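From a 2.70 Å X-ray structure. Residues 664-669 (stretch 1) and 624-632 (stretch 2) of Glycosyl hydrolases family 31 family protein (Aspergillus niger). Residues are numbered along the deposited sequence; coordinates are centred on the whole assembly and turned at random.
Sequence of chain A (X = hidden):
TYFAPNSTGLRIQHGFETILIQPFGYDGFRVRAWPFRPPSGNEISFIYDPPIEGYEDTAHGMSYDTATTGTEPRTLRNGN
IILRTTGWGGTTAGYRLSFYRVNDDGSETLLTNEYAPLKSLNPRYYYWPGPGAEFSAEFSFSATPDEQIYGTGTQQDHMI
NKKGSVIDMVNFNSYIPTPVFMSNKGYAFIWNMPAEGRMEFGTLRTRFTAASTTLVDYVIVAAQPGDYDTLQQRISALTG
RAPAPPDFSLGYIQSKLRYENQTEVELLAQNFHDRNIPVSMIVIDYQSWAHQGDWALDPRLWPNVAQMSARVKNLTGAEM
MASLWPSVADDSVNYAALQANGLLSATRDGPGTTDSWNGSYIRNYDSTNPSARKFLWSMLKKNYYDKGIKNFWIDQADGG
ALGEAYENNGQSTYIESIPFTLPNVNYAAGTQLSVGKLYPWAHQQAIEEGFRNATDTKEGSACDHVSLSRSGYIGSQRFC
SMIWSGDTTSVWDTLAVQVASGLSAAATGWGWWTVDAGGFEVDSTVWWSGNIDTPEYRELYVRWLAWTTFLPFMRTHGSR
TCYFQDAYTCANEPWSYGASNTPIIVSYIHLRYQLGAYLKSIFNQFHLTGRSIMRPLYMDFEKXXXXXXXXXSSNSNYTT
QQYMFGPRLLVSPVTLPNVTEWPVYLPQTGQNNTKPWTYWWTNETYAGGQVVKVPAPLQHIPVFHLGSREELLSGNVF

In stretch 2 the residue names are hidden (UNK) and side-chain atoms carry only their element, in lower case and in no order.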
# COMPACT_ATOMS: atom_id res chain seq x y z
N VAL A 664 21.82 51.50 -2.95
CA VAL A 664 21.28 50.96 -1.71
C VAL A 664 20.01 51.73 -1.36
O VAL A 664 20.01 52.97 -1.38
CB VAL A 664 22.30 51.05 -0.57
CG1 VAL A 664 21.69 50.53 0.73
CG2 VAL A 664 23.56 50.27 -0.92
N TYR A 665 18.94 51.00 -1.05
CA TYR A 665 17.71 51.62 -0.58
C TYR A 665 17.78 51.82 0.93
O TYR A 665 17.84 50.84 1.69
CB TYR A 665 16.49 50.78 -0.94
CG TYR A 665 15.21 51.38 -0.39
CD1 TYR A 665 14.63 52.49 -0.99
CD2 TYR A 665 14.60 50.84 0.73
CE1 TYR A 665 13.48 53.05 -0.49
CE2 TYR A 665 13.44 51.39 1.24
CZ TYR A 665 12.88 52.50 0.62
OH TYR A 665 11.73 53.06 1.12
N LEU A 666 17.77 53.08 1.36
CA LEU A 666 17.73 53.39 2.78
C LEU A 666 16.27 53.49 3.21
O LEU A 666 15.56 54.39 2.73
CB LEU A 666 18.45 54.70 3.06
CG LEU A 666 19.91 54.72 2.62
CD1 LEU A 666 20.45 56.13 2.64
CD2 LEU A 666 20.75 53.80 3.50
N PRO A 667 15.78 52.61 4.08
CA PRO A 667 14.37 52.67 4.47
C PRO A 667 14.08 53.90 5.32
O PRO A 667 14.97 54.52 5.91
CB PRO A 667 14.17 51.38 5.28
CG PRO A 667 15.36 50.51 4.95
CD PRO A 667 16.48 51.46 4.68
N GLN A 668 12.79 54.23 5.37
CA GLN A 668 12.32 55.32 6.22
C GLN A 668 12.28 54.86 7.67
O GLN A 668 11.93 53.71 7.96
CB GLN A 668 10.93 55.77 5.77
CG GLN A 668 10.37 56.94 6.54
CD GLN A 668 10.69 58.26 5.88
OE1 GLN A 668 11.70 58.90 6.20
NE2 GLN A 668 9.84 58.69 4.96
N THR A 669 12.66 55.75 8.59
CA THR A 669 12.68 55.44 10.01
C THR A 669 11.59 56.14 10.81
O THR A 669 11.34 55.76 11.96
CB THR A 669 14.05 55.78 10.63
OG1 THR A 669 14.31 57.18 10.46
CG2 THR A 669 15.15 54.97 9.96
N UNK A 624 6.93 51.75 9.50
CA UNK A 624 7.36 53.09 9.09
C UNK A 624 7.24 53.29 7.58
O UNK A 624 6.35 54.01 7.11
c UNK A 624 9.16 54.75 9.12
o UNK A 624 8.88 53.25 10.95
c UNK A 624 8.79 53.35 9.53
N UNK A 625 8.13 52.68 6.82
CA UNK A 625 8.23 52.93 5.39
C UNK A 625 7.06 52.28 4.65
O UNK A 625 6.97 51.05 4.62
o UNK A 625 9.02 53.17 2.66
o UNK A 625 11.12 53.30 3.31
c UNK A 625 9.55 52.39 4.85
c UNK A 625 9.93 53.00 3.51
N UNK A 626 6.17 53.06 4.03
CA UNK A 626 5.04 52.45 3.31
C UNK A 626 5.45 51.71 2.06
O UNK A 626 4.73 50.80 1.63
c UNK A 626 4.66 54.79 3.81
c UNK A 626 4.14 53.65 2.98
c UNK A 626 6.12 54.53 3.98
N UNK A 627 6.58 52.06 1.45
CA UNK A 627 6.99 51.41 0.21
C UNK A 627 7.60 50.03 0.44
O UNK A 627 7.76 49.29 -0.53
c UNK A 627 8.39 54.46 -1.66
n UNK A 627 10.25 55.48 -0.40
c UNK A 627 7.74 53.74 -0.49
c UNK A 627 8.02 52.26 -0.54
c UNK A 627 9.06 55.76 -1.23
N UNK A 628 7.93 49.68 1.68
CA UNK A 628 8.59 48.40 1.92
C UNK A 628 7.61 47.25 1.79
O UNK A 628 7.98 46.16 1.35
c UNK A 628 10.63 49.14 3.20
c UNK A 628 9.45 47.01 3.87
c UNK A 628 9.29 48.42 3.30
c UNK A 628 11.56 48.90 4.37
N UNK A 629 6.34 47.47 2.14
CA UNK A 629 5.34 46.42 2.01
C UNK A 629 5.28 45.87 0.59
O UNK A 629 5.16 44.65 0.40
o UNK A 629 2.97 45.95 2.24
c UNK A 629 3.97 46.94 2.43
N UNK A 630 5.38 46.74 -0.42
CA UNK A 630 5.31 46.25 -1.79
C UNK A 630 6.65 45.72 -2.26
O UNK A 630 6.70 44.78 -3.06
c UNK A 630 4.65 46.96 -4.20
c UNK A 630 4.80 47.36 -2.72
o UNK A 630 7.01 47.40 -4.54
n UNK A 630 5.74 47.07 -6.36
c UNK A 630 5.91 47.17 -5.05
N UNK A 631 7.76 46.30 -1.77
CA UNK A 631 9.08 45.81 -2.15
C UNK A 631 9.33 44.39 -1.66
O UNK A 631 10.15 43.69 -2.25
c UNK A 631 10.86 48.04 -3.62
c UNK A 631 10.27 48.13 -2.22
c UNK A 631 10.16 46.74 -1.59
c UNK A 631 11.11 49.05 -1.34
N UNK A 632 8.63 43.96 -0.61
CA UNK A 632 8.78 42.58 -0.16
C UNK A 632 7.88 41.65 -0.96
O UNK A 632 8.28 40.53 -1.31
c UNK A 632 8.49 42.49 1.35
c UNK A 632 9.49 43.33 2.13
c UNK A 632 8.55 41.04 1.81

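Position 624 carries three side-chain atoms, a CB bearing one oxygen and one carbon, and its terminal carbon lies against the Gln668 and Thr669 backbone. That branched pattern is threonine, Thr624. Its CB points toward stretch 1, and the methyl CG2 packs on backbone, 3.2 Å from Gln668 O and 3.3 Å from Thr669 C, as well as 3.6 Å from Gln668 CG.

At position 625 two carbons end in a pair of oxygens, a short carboxylate. One oxygen accepts from Gln668 N, and the other accepts from the backbone N of position 627. This is aspartate, Asp625; OD2 accepts from Gln668 N at 2.8 Å, while OD1 accepts from the backbone N of position 627 at 2.9 Å, a capping bond ahead of the helix. OD2 also lies 2.3 Å from Tyr665 OH, too short to be credible, so the exact place of both atoms is less sure.

Three carbons at position 626 close a ring onto the backbone N, which defines proline, Pro626. It points sideways and makes no contact with stretch 1.

Position 627 has four carbons in a row and a terminal nitrogen, which comes to the edge of the Tyr665 ring, by its hydroxyl. This is a lysine: Lys627. NZ donates a weak hydrogen bond to Tyr665 OH at 3.2 Å; it is also hydrogen-bonded elsewhere in the structure.

At position 628 four carbons fork at CB, with one arm two carbons long; this longer arm reaches Pro667 and the Tyr665 ring. The residue is isoleucine. The CB of Ile628 points sideways, but the end of the chain comes nearer: CD1 sits 3.7 Å from Pro667 CB, and CG1 4.1 Å from Tyr665 CE2.

One carbon and one oxygen at position 629 make serine, Ser629, out of reach of stretch 1. Position 630 has three carbons, the last carrying an oxygen and a nitrogen; this amide is Gln630, also out of reach.

Position 631 again has four carbons, now forked at the second, and one end carbon lies over a face of the Tyr665 ring: leucine. Leu631 points toward stretch 1, with CD1 4.2 Å from Tyr665 CE2.

The three carbons at position 632, two of them borne on CB, identify valine, Val632, which is out of reach of stretch 1.

The design rule is a carboxylate shared between two backbone NH groups. Asp625 bonds both to Gln668 N of the loop and to the backbone N of Lys627 ahead of the helix; Ile628 and Leu631, three residues apart, pack against Tyr665. The tyrosine spans both chemistries, with its ring against aliphatic carbons and its hydroxyl among polar groups, while Thr624 extends the packing along the Gln668 and Thr669 backbone.

Stretch 2, residues 624-632: TDPKISQLV
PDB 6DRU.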